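PDB 2ZZJ: glucuronan lyase A from Trichoderma reesei, which probably cleaves beta-1,4-linked glucuronan within the chain by a lyase reaction, on a calcium-binding beta-jelly roll. Local coordinates for residues Phe4-Asp7 against Gly12-Tyr15; Arg60-Gln63 against Phe69-Phe72; Arg153-Ile158 against Thr228-Val233; Ser25-Val30 against Thr35-Met40. All coordinates share one frame; numbering follows the deposited sequence.

Contact 1: Phe4-Asp7 against Gly12-Tyr15; sequences FYND and GWDY. With CA (calcium ion), chain B.
W13 meets F4 with a face of its indole and N6 with its NE1 side, and following it outward from CB shows how one large side chain can serve two neighbours. At CB, chi1 of -61° sets CG anti to the carbonyl carbon, and the ring end comes nearer to strand 2-6. On the pyrrole part, CD1 lies 3.7 Å from N6 ND2, and NE1 is 3.2 Å from the same N6 ND2, a meeting of two donors that forms no hydrogen bond. The N6 amide, its plane 48° from the indole, is held by the turn that follows: OD1 accepts from G8 N and ND2 donates to H9 O. This belongs to a beta-jelly roll, in which strand 2-6 lies in one sheet while the loop through W13 leads to strand 15-18 of the other. Farther out, W13 CZ2 rests 3.7 Å from N6 CB. At the far end, the edge of F4 comes over a face of the indole in an edge-to-face pair, planes 64° apart, with F4 CE2 3.6 Å from W13 CH2 and F4 CZ 3.6 Å from W13 CZ3. F4 CE1 meets the backbone instead, 3.5 Å from G12 O. One residue beyond N6, D7 O binds calcium at 2.4 Å.

Contact 2: Arg60-Gln63 against Phe69-Phe72; sequences RGYQ and FYGF
Y70 and G61 meet through a single hydrogen bond, an example of how a tyrosine can tie two sheets together across a hydrophobic interior. The phenol OH of Y70 donates to G61 O at 2.7 Å, with the acceptor near the plane of the ring, at its edge. The hydroxyl does not lie on a lone pair of G61 O: it stands 45° above the carbonyl plane, and the C=O...O angle is 131°. The same carbonyl, G61 O, lies 3.5 Å from Y70 CE1, while Y62 CB abuts the hydroxyl, 3.3 Å from Y70 OH. W160 NE1 also bonds to this hydroxyl, so the buried OH gives its proton to G61 O and takes one from W160 NE1.

Behind this first shell, G61 and Y62 both face F193, a classic beta bulge. Y62 starts toward Y70 but its ring turns off, because CG sits between the backbone N and the carbonyl carbon (chi1 74°). The ring is stacked with W160 and F193, and its OH bonds to T186 and S109. F92 meets the ring of Y70 edge-to-face, and F195 packs on it too.

Strand 53-63, carrying G61, belongs to one sheet of the sandwich; Y70 rises from the other, where strand 66-76 runs antiparallel between strands 152-160 and 216-227.

Contact 3: Arg153-Ile158 against Thr228-Val233; sequences RVVLQI and TTFADV
V155 meets F230 and V233 where the short, weakly bonded helix 230-233 near the C-terminus packs against a sheet of the jelly roll. The contact is apolar and rests on the branches of one valine. V155 CG1, anti to the backbone N (chi1 177°), touches both helix residues: it is 3.7 Å from F230 CE1 and 3.7 Å from V233 CG2. The second methyl, V155 CG2, lies 4.0 Å from F230 CE1, so both branches meet the CE1 corner of the ring. F230 leaves the helix beside the strand, not straight at it, and its side chain crosses that of V155 at about a right angle. V233, by contrast, points toward the strand from one turn later.

The start of the helix is organised by T229 and D232, which form a capping box. D232 N donates to T229 OG1 at 3.1 Å, and T229 N returns a weak bond to D232 OD2 at 3.2 Å. T228 N reaches the same carboxylate oxygen, D232 OD2, at 3.3 Å on its anti side. The backbone N of T1 also bonds to D232 OD2, which links the N-terminus to the helix start and may favour a charged carboxylate.

F69, from strand 66-76, lies against both F230 and V233, W171 meets F230 edge-to-face, and P235 adds to the cover over V155. V154 and L156 point away from the helix, on the other face of the strand. The whole is a capped single-turn helix laid by its apolar side on a face of a beta-sandwich sheet.

Contact 4: Ser25-Val30 against Thr35-Met40; sequences SEVSNV and TSALKM. With CA (calcium ion), chain B.
S25 and K39, with V27 and A37, are the two hydrogen-bonded pairs of an antiparallel beta hairpin. Backbone bonds come first: S25 N donates to K39 O at 3.0 Å and K39 N to S25 O at 2.8 Å, the latter almost straight at 172°. V27 N to A37 O at 2.9 Å and A37 N to V27 O at 3.0 Å repeat the pattern. Between them E26 faces L38 in a non-hydrogen-bonded pair.

Among side chains, V27 CG1 crosses the lysine near its root, 3.8 Å from K39 CB, at about a right angle. K39 CG is anti to the backbone N (chi1 -179°), and a bend at chi3 (64°) brings CE near S25 OG and V27 CG1. On the opposite face E26 and L38 run alongside, E26 CG 3.9 Å from L38 CD2, while the carboxylate of E26 accepts from L10 N. V30 O is buried against A37 CB at 3.4 Å and has no polar partner.

One water joins S25 OG to K39 O, another bridges S28 O and T35 O.

As for metal, S36 O binds calcium at 2.4 Å, a site completed by D7, K33, D222 and two waters.

Strand 37-43 lies between strand 23-27 and strand 216-227; L38 is backbone-bonded to Y221, and V27, V30 and K39 pack on W220.

In the fold
Along the chain the order is contact 1, contact 4, contact 2, contact 3. All four reach one sheet of the sandwich, in different ways: contacts 1 and 2 span to the opposing sheet, contact 4 pairs two strands within it, and contact 3 adds a helix to its face. Contacts 2 and 3 have centres about 9 Å apart and lie on the neighbouring strands 66-76 (contact 2) and 152-160 (contact 3). Contacts 1 and 4, about 14 Å apart between centres, supply D7 and S36 to one calcium and touch where W13 packs on L38. Contact 4 lies about 22 Å, centre to centre, from contacts 2 and 3. The calcium thus links the end of the N-terminal strand, the hairpin and, through D222, strand 216-227.

Contact 1: Phe4-Asp7 against Gly12-Tyr15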
loop_
_atom_site.group_PDB
_atom_site.type_symbol
_atom_site.label_atom_id
_atom_site.label_comp_id
_atom_site.label_asym_id
_atom_site.label_seq_id
_atom_site.Cartn_x
_atom_site.Cartn_y
_atom_site.Cartn_z
ATOM N N PHE A 4 15.721 0.768 -4.113
ATOM C CA PHE A 4 15.212 1.902 -3.348
ATOM C C PHE A 4 15.339 1.590 -1.866
ATOM O O PHE A 4 15.092 0.444 -1.466
ATOM C CB PHE A 4 13.727 2.175 -3.689
ATOM C CG PHE A 4 13.106 3.298 -2.898
ATOM C CD1 PHE A 4 13.486 4.627 -3.077
ATOM C CD2 PHE A 4 12.110 3.009 -1.962
ATOM C CE1 PHE A 4 12.880 5.657 -2.334
ATOM C CE2 PHE A 4 11.500 4.015 -1.213
ATOM C CZ PHE A 4 11.869 5.331 -1.384
ATOM N N TYR A 5 15.710 2.590 -1.069
ATOM C CA TYR A 5 15.734 2.440 0.390
ATOM C C TYR A 5 15.371 3.763 1.009
ATOM O O TYR A 5 15.917 4.831 0.608
ATOM C CB TYR A 5 17.105 1.960 0.910
ATOM C CG TYR A 5 17.202 2.021 2.414
ATOM C CD1 TYR A 5 16.371 1.217 3.229
ATOM C CD2 TYR A 5 18.114 2.887 3.043
ATOM C CE1 TYR A 5 16.448 1.289 4.644
ATOM C CE2 TYR A 5 18.187 2.979 4.451
ATOM C CZ TYR A 5 17.371 2.174 5.235
ATOM O OH TYR A 5 17.442 2.236 6.618
ATOM N N ASN A 6 14.451 3.743 1.957
ATOM C CA ASN A 6 14.152 4.965 2.720
ATOM C C ASN A 6 14.081 4.683 4.200
ATOM O O ASN A 6 13.284 3.836 4.641
ATOM C CB ASN A 6 12.851 5.617 2.249
ATOM C CG ASN A 6 12.604 6.971 2.910
ATOM O OD1 ASN A 6 12.000 7.061 3.985
ATOM N ND2 ASN A 6 13.065 8.059 2.247
ATOM N N ASP A 7 14.905 5.396 4.980
ATOM C CA ASP A 7 14.993 5.150 6.422
ATOM C C ASP A 7 14.029 5.994 7.256
ATOM O O ASP A 7 14.275 6.213 8.459
ATOM C CB ASP A 7 16.415 5.428 6.930
ATOM C CG ASP A 7 16.771 6.916 6.870
ATOM O OD1 ASP A 7 16.071 7.671 6.159
ATOM O OD2 ASP A 7 17.772 7.319 7.526
ATOM N N GLY A 12 13.941 11.542 -0.754
ATOM C CA GLY A 12 14.104 10.347 -1.574
ATOM C C GLY A 12 12.800 9.890 -2.166
ATOM O O GLY A 12 12.797 9.084 -3.083
ATOM N N TRP A 13 11.683 10.376 -1.624
ATOM C CA TRP A 13 10.366 10.106 -2.210
ATOM C C TRP A 13 10.156 11.128 -3.310
ATOM O O TRP A 13 10.554 12.287 -3.155
ATOM C CB TRP A 13 9.269 10.276 -1.164
ATOM C CG TRP A 13 9.429 9.338 -0.024
ATOM C CD1 TRP A 13 9.914 9.627 1.216
ATOM C CD2 TRP A 13 9.095 7.945 -0.017
ATOM N NE1 TRP A 13 9.904 8.491 2.002
ATOM C CE2 TRP A 13 9.421 7.443 1.254
ATOM C CE3 TRP A 13 8.549 7.075 -0.972
ATOM C CZ2 TRP A 13 9.205 6.091 1.614
ATOM C CZ3 TRP A 13 8.337 5.728 -0.612
ATOM C CH2 TRP A 13 8.663 5.263 0.677
ATOM N N ASP A 14 9.565 10.679 -4.410
ATOM C CA ASP A 14 9.289 11.528 -5.574
ATOM C C ASP A 14 8.214 12.565 -5.302
ATOM O O ASP A 14 8.264 13.682 -5.845
ATOM C CB ASP A 14 8.885 10.632 -6.752
ATOM C CG ASP A 14 10.027 9.688 -7.182
ATOM O OD1 ASP A 14 11.140 10.206 -7.449
ATOM O OD2 ASP A 14 9.842 8.446 -7.244
ATOM N N TYR A 15 7.231 12.204 -4.479
ATOM C CA TYR A 15 6.078 13.053 -4.258
ATOM C C TYR A 15 5.491 12.745 -2.883
ATOM O O TYR A 15 5.545 11.590 -2.436
ATOM C CB TYR A 15 5.031 12.818 -5.342
ATOM C CG TYR A 15 3.901 13.833 -5.301
ATOM C CD1 TYR A 15 4.115 15.174 -5.663
ATOM C CD2 TYR A 15 2.622 13.454 -4.888
ATOM C CE1 TYR A 15 3.060 16.104 -5.609
ATOM C CE2 TYR A 15 1.572 14.362 -4.832
ATOM C CZ TYR A 15 1.799 15.680 -5.179
ATOM O OH TYR A 15 0.734 16.552 -5.122
HETATM CA CA CA B . 14.088 5.063 10.554
HETATM O O HOH W 1 15.969 6.687 10.582
HETATM O O HOH W 2 15.447 3.348 9.547
#

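Contact 2: Arg60-Gln63 against Phe69-Phe72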
loop_
_atom_site.group_PDB
_atom_site.type_symbol
_atom_site.label_atom_id
_atom_site.label_comp_id
_atom_site.label_asym_id
_atom_site.label_seq_id
_atom_site.Cartn_x
_atom_site.Cartn_y
_atom_site.Cartn_z
ATOM N N ARG A 60 8.961 4.381 -9.370
ATOM C CA ARG A 60 9.382 3.150 -10.025
ATOM C C ARG A 60 9.010 1.923 -9.188
ATOM O O ARG A 60 9.873 1.266 -8.599
ATOM C CB ARG A 60 10.886 3.202 -10.396
ATOM C CG ARG A 60 11.219 4.324 -11.448
ATOM C CD ARG A 60 12.664 4.275 -12.042
ATOM N NE ARG A 60 13.059 5.552 -12.676
ATOM C CZ ARG A 60 12.962 5.811 -13.990
ATOM N NH1 ARG A 60 12.472 4.891 -14.830
ATOM N NH2 ARG A 60 13.350 6.992 -14.478
ATOM N N GLY A 61 7.712 1.625 -9.119
ATOM C CA GLY A 61 7.221 0.484 -8.344
ATOM C C GLY A 61 7.418 -0.839 -9.037
ATOM O O GLY A 61 8.140 -1.699 -8.555
ATOM N N TYR A 62 6.745 -1.046 -10.173
ATOM C CA TYR A 62 7.025 -2.222 -10.978
ATOM C C TYR A 62 6.587 -1.995 -12.415
ATOM O O TYR A 62 5.883 -1.018 -12.697
ATOM C CB TYR A 62 6.361 -3.473 -10.419
ATOM C CG TYR A 62 4.861 -3.587 -10.604
ATOM C CD1 TYR A 62 3.981 -3.240 -9.574
ATOM C CD2 TYR A 62 4.322 -4.109 -11.771
ATOM C CE1 TYR A 62 2.591 -3.362 -9.736
ATOM C CE2 TYR A 62 2.920 -4.235 -11.945
ATOM C CZ TYR A 62 2.062 -3.858 -10.931
ATOM O OH TYR A 62 0.675 -3.969 -11.084
ATOM N N GLN A 63 7.034 -2.912 -13.271
ATOM C CA GLN A 63 6.532 -3.085 -14.635
ATOM C C GLN A 63 6.362 -4.573 -14.837
ATOM O O GLN A 63 7.163 -5.357 -14.348
ATOM C CB GLN A 63 7.573 -2.543 -15.605
ATOM C CG GLN A 63 7.130 -2.472 -17.032
ATOM C CD GLN A 63 8.134 -1.723 -17.888
ATOM O OE1 GLN A 63 9.167 -1.235 -17.397
ATOM N NE2 GLN A 63 7.831 -1.606 -19.163
ATOM N N PHE A 69 10.987 -7.632 -4.695
ATOM C CA PHE A 69 10.618 -7.693 -3.277
ATOM C C PHE A 69 10.345 -6.253 -2.814
ATOM O O PHE A 69 11.006 -5.296 -3.269
ATOM C CB PHE A 69 11.766 -8.254 -2.430
ATOM C CG PHE A 69 11.971 -9.764 -2.564
ATOM C CD1 PHE A 69 11.518 -10.635 -1.579
ATOM C CD2 PHE A 69 12.630 -10.295 -3.674
ATOM C CE1 PHE A 69 11.744 -12.005 -1.681
ATOM C CE2 PHE A 69 12.854 -11.677 -3.780
ATOM C CZ PHE A 69 12.404 -12.518 -2.795
ATOM N N TYR A 70 9.391 -6.111 -1.895
ATOM C CA TYR A 70 9.062 -4.824 -1.265
ATOM C C TYR A 70 8.986 -5.067 0.241
ATOM O O TYR A 70 8.443 -6.084 0.670
ATOM C CB TYR A 70 7.675 -4.353 -1.733
ATOM C CG TYR A 70 7.607 -4.278 -3.242
ATOM C CD1 TYR A 70 7.935 -3.086 -3.923
ATOM C CD2 TYR A 70 7.299 -5.410 -3.997
ATOM C CE1 TYR A 70 7.914 -3.041 -5.345
ATOM C CE2 TYR A 70 7.289 -5.358 -5.404
ATOM C CZ TYR A 70 7.575 -4.171 -6.042
ATOM O OH TYR A 70 7.563 -4.126 -7.412
ATOM N N GLY A 71 9.489 -4.134 1.038
ATOM C CA GLY A 71 9.430 -4.267 2.496
ATOM C C GLY A 71 9.085 -2.900 3.081
ATOM O O GLY A 71 9.514 -1.854 2.549
ATOM N N PHE A 72 8.328 -2.883 4.164
ATOM C CA PHE A 72 8.148 -1.638 4.945
ATOM C C PHE A 72 7.723 -1.970 6.341
ATOM O O PHE A 72 7.192 -3.083 6.600
ATOM C CB PHE A 72 7.168 -0.667 4.316
ATOM C CG PHE A 72 5.766 -1.221 4.149
ATOM C CD1 PHE A 72 4.771 -0.878 5.056
ATOM C CD2 PHE A 72 5.462 -2.072 3.081
ATOM C CE1 PHE A 72 3.443 -1.382 4.905
ATOM C CE2 PHE A 72 4.163 -2.585 2.920
ATOM C CZ PHE A 72 3.161 -2.244 3.833
#

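Contact 3: Arg153-Ile158 against Thr228-Val233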
loop_
_atom_site.group_PDB
_atom_site.type_symbol
_atom_site.label_atom_id
_atom_site.label_comp_id
_atom_site.label_asym_id
_atom_site.label_seq_id
_atom_site.Cartn_x
_atom_site.Cartn_y
_atom_site.Cartn_z
ATOM N N ARG A 153 5.966 -5.442 10.313
ATOM C CA ARG A 153 6.909 -5.479 9.238
ATOM C C ARG A 153 6.346 -6.358 8.155
ATOM O O ARG A 153 6.021 -7.537 8.400
ATOM C CB ARG A 153 8.273 -6.046 9.719
ATOM C CG ARG A 153 8.993 -5.175 10.780
ATOM C CD ARG A 153 8.553 -5.489 12.229
ATOM N NE ARG A 153 8.829 -6.872 12.633
ATOM C CZ ARG A 153 8.172 -7.501 13.620
ATOM N NH1 ARG A 153 7.194 -6.875 14.294
ATOM N NH2 ARG A 153 8.474 -8.761 13.923
ATOM N N VAL A 154 6.268 -5.798 6.946
ATOM C CA VAL A 154 5.593 -6.441 5.819
ATOM C C VAL A 154 6.636 -6.638 4.734
ATOM O O VAL A 154 7.418 -5.707 4.440
ATOM C CB VAL A 154 4.430 -5.564 5.247
ATOM C CG1 VAL A 154 3.844 -6.181 3.963
ATOM C CG2 VAL A 154 3.319 -5.352 6.291
ATOM N N VAL A 155 6.689 -7.860 4.195
ATOM C CA VAL A 155 7.525 -8.142 3.034
ATOM C C VAL A 155 6.637 -8.785 1.969
ATOM O O VAL A 155 5.830 -9.706 2.288
ATOM C CB VAL A 155 8.736 -9.036 3.349
ATOM C CG1 VAL A 155 9.537 -9.337 2.045
ATOM C CG2 VAL A 155 9.664 -8.397 4.415
ATOM N N LEU A 156 6.748 -8.274 0.739
ATOM C CA LEU A 156 6.055 -8.854 -0.405
ATOM C C LEU A 156 7.091 -9.405 -1.367
ATOM O O LEU A 156 8.116 -8.768 -1.635
ATOM C CB LEU A 156 5.211 -7.812 -1.149
ATOM C CG LEU A 156 4.388 -6.812 -0.323
ATOM C CD1 LEU A 156 3.748 -5.760 -1.251
ATOM C CD2 LEU A 156 3.338 -7.534 0.414
ATOM N N GLN A 157 6.853 -10.601 -1.882
ATOM C CA GLN A 157 7.652 -11.065 -3.027
ATOM C C GLN A 157 6.675 -11.305 -4.153
ATOM O O GLN A 157 5.818 -12.162 -4.021
ATOM C CB GLN A 157 8.379 -12.350 -2.679
ATOM C CG GLN A 157 9.130 -12.941 -3.879
ATOM C CD GLN A 157 9.731 -14.294 -3.590
ATOM O OE1 GLN A 157 9.505 -14.876 -2.532
ATOM N NE2 GLN A 157 10.495 -14.813 -4.555
ATOM N N ILE A 158 6.767 -10.531 -5.226
ATOM C CA ILE A 158 5.764 -10.610 -6.263
ATOM C C ILE A 158 6.446 -10.748 -7.609
ATOM O O ILE A 158 7.280 -9.907 -7.957
ATOM C CB ILE A 158 4.791 -9.389 -6.267
ATOM C CG1 ILE A 158 4.089 -9.251 -4.902
ATOM C CG2 ILE A 158 3.692 -9.568 -7.354
ATOM C CD1 ILE A 158 3.243 -8.016 -4.737
ATOM N N THR A 228 15.788 -7.068 -4.898
ATOM C CA THR A 228 15.696 -8.328 -5.636
ATOM C C THR A 228 15.786 -9.560 -4.758
ATOM O O THR A 228 15.619 -10.668 -5.246
ATOM C CB THR A 228 16.754 -8.414 -6.768
ATOM O OG1 THR A 228 18.050 -8.366 -6.205
ATOM C CG2 THR A 228 16.609 -7.221 -7.720
ATOM N N THR A 229 16.023 -9.365 -3.460
ATOM C CA THR A 229 16.033 -10.484 -2.495
ATOM C C THR A 229 15.198 -10.115 -1.268
ATOM O O THR A 229 14.915 -8.930 -1.047
ATOM C CB THR A 229 17.472 -10.861 -2.067
ATOM O OG1 THR A 229 18.039 -9.850 -1.209
ATOM C CG2 THR A 229 18.372 -11.021 -3.315
ATOM N N PHE A 230 14.828 -11.119 -0.473
ATOM C CA PHE A 230 14.158 -10.872 0.808
ATOM C C PHE A 230 15.030 -10.016 1.736
ATOM O O PHE A 230 14.551 -9.019 2.332
ATOM C CB PHE A 230 13.838 -12.246 1.465
ATOM C CG PHE A 230 13.046 -12.147 2.745
ATOM C CD1 PHE A 230 11.660 -12.293 2.752
ATOM C CD2 PHE A 230 13.700 -11.940 3.967
ATOM C CE1 PHE A 230 10.927 -12.181 3.968
ATOM C CE2 PHE A 230 12.988 -11.861 5.182
ATOM C CZ PHE A 230 11.580 -11.963 5.175
ATOM N N ALA A 231 16.306 -10.402 1.902
ATOM C CA ALA A 231 17.188 -9.657 2.816
ATOM C C ALA A 231 17.339 -8.183 2.393
ATOM O O ALA A 231 17.565 -7.325 3.249
ATOM C CB ALA A 231 18.580 -10.312 2.927
ATOM N N ASP A 232 17.263 -7.903 1.090
ATOM C CA ASP A 232 17.353 -6.504 0.637
ATOM C C ASP A 232 16.269 -5.631 1.272
ATOM O O ASP A 232 16.509 -4.463 1.594
ATOM C CB ASP A 232 17.181 -6.392 -0.871
ATOM C CG ASP A 232 18.413 -6.735 -1.623
ATOM O OD1 ASP A 232 19.518 -6.505 -1.107
ATOM O OD2 ASP A 232 18.261 -7.165 -2.768
ATOM N N VAL A 233 15.081 -6.201 1.457
ATOM C CA VAL A 233 13.914 -5.393 1.874
ATOM C C VAL A 233 13.355 -5.672 3.254
ATOM O O VAL A 233 12.485 -4.954 3.718
ATOM C CB VAL A 233 12.756 -5.456 0.843
ATOM C CG1 VAL A 233 13.282 -5.220 -0.552
ATOM C CG2 VAL A 233 11.973 -6.794 0.915
#

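Contact 4: Ser25-Val30 against Thr35-Met40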
loop_
_atom_site.group_PDB
_atom_site.type_symbol
_atom_site.label_atom_id
_atom_site.label_comp_id
_atom_site.label_asym_id
_atom_site.label_seq_id
_atom_site.Cartn_x
_atom_site.Cartn_y
_atom_site.Cartn_z
ATOM N N SER A 25 4.729 13.913 7.988
ATOM C CA SER A 25 5.860 14.604 8.595
ATOM C C SER A 25 6.903 13.635 9.111
ATOM O O SER A 25 6.604 12.446 9.303
ATOM C CB SER A 25 5.354 15.489 9.739
ATOM O OG SER A 25 4.751 14.689 10.730
ATOM N N GLU A 26 8.120 14.132 9.352
ATOM C CA GLU A 26 9.157 13.331 10.017
ATOM C C GLU A 26 9.074 13.489 11.510
ATOM O O GLU A 26 8.873 14.611 12.008
ATOM C CB GLU A 26 10.562 13.768 9.565
ATOM C CG GLU A 26 10.733 13.760 8.121
ATOM C CD GLU A 26 12.110 14.206 7.696
ATOM O OE1 GLU A 26 12.792 14.906 8.490
ATOM O OE2 GLU A 26 12.498 13.877 6.566
ATOM N N VAL A 27 9.206 12.372 12.235
ATOM C CA VAL A 27 9.175 12.380 13.690
ATOM C C VAL A 27 10.376 11.600 14.207
ATOM O O VAL A 27 10.958 10.802 13.467
ATOM C CB VAL A 27 7.845 11.764 14.232
ATOM C CG1 VAL A 27 6.637 12.539 13.692
ATOM C CG2 VAL A 27 7.733 10.235 13.876
ATOM N N SER A 28 10.761 11.856 15.458
ATOM C CA SER A 28 11.852 11.150 16.105
ATOM C C SER A 28 11.438 10.411 17.379
ATOM O O SER A 28 12.260 9.710 17.996
ATOM C CB SER A 28 13.029 12.122 16.366
ATOM O OG SER A 28 12.551 13.341 16.942
ATOM N N ASN A 29 10.167 10.538 17.764
ATOM C CA ASN A 29 9.663 9.903 19.000
ATOM C C ASN A 29 9.040 8.532 18.841
ATOM O O ASN A 29 8.976 7.767 19.797
ATOM C CB ASN A 29 8.675 10.817 19.744
ATOM C CG ASN A 29 7.441 11.163 18.916
ATOM O OD1 ASN A 29 7.475 11.161 17.675
ATOM N ND2 ASN A 29 6.343 11.491 19.606
ATOM N N VAL A 30 8.559 8.226 17.635
ATOM C CA VAL A 30 7.938 6.935 17.349
ATOM C C VAL A 30 8.664 6.460 16.099
ATOM O O VAL A 30 8.414 6.963 15.014
ATOM C CB VAL A 30 6.416 7.079 17.077
ATOM C CG1 VAL A 30 5.795 5.719 16.722
ATOM C CG2 VAL A 30 5.683 7.724 18.300
ATOM N N THR A 35 16.746 7.091 13.904
ATOM C CA THR A 35 16.232 8.198 14.716
ATOM C C THR A 35 15.096 8.942 14.035
ATOM O O THR A 35 14.706 10.033 14.466
ATOM C CB THR A 35 17.368 9.226 15.020
ATOM O OG1 THR A 35 17.881 9.742 13.786
ATOM C CG2 THR A 35 18.498 8.561 15.754
ATOM N N SER A 36 14.558 8.372 12.958
ATOM C CA SER A 36 13.545 9.059 12.193
ATOM C C SER A 36 12.513 8.068 11.694
ATOM O O SER A 36 12.856 6.923 11.380
ATOM C CB SER A 36 14.191 9.732 10.993
ATOM O OG SER A 36 13.298 10.684 10.453
ATOM N N ALA A 37 11.264 8.507 11.633
ATOM C CA ALA A 37 10.231 7.764 10.885
ATOM C C ALA A 37 9.254 8.769 10.277
ATOM O O ALA A 37 9.359 9.968 10.553
ATOM C CB ALA A 37 9.529 6.793 11.796
ATOM N N LEU A 38 8.286 8.292 9.496
ATOM C CA LEU A 38 7.280 9.166 8.917
ATOM C C LEU A 38 5.968 8.951 9.604
ATOM O O LEU A 38 5.621 7.809 9.882
ATOM C CB LEU A 38 7.115 8.891 7.428
ATOM C CG LEU A 38 8.348 9.220 6.583
ATOM C CD1 LEU A 38 8.147 8.796 5.118
ATOM C CD2 LEU A 38 8.691 10.725 6.652
ATOM N N LYS A 39 5.259 10.043 9.893
ATOM C CA LYS A 39 3.914 9.974 10.475
ATOM C C LYS A 39 2.915 10.479 9.441
ATOM O O LYS A 39 3.066 11.590 8.920
ATOM C CB LYS A 39 3.825 10.826 11.744
ATOM C CG LYS A 39 2.446 10.775 12.402
ATOM C CD LYS A 39 2.400 11.567 13.706
ATOM C CE LYS A 39 2.644 13.055 13.444
ATOM N NZ LYS A 39 2.162 13.822 14.663
ATOM N N MET A 40 1.909 9.664 9.115
ATOM C CA MET A 40 0.848 10.058 8.191
ATOM C C MET A 40 -0.432 10.214 9.001
ATOM O O MET A 40 -0.759 9.338 9.813
ATOM C CB MET A 40 0.600 8.987 7.115
ATOM C CG MET A 40 1.602 8.983 5.944
ATOM S SD MET A 40 3.278 8.797 6.497
ATOM C CE MET A 40 4.010 8.225 4.959
HETATM CA CA CA B . 14.088 5.063 10.554
HETATM O O HOH W 3 2.081 13.830 10.092
HETATM O O HOH W 4 4.327 15.864 13.388
HETATM O O HOH W 5 14.906 9.196 17.617
HETATM O O HOH W 1 15.969 6.687 10.582
HETATM O O HOH W 2 15.447 3.348 9.547
#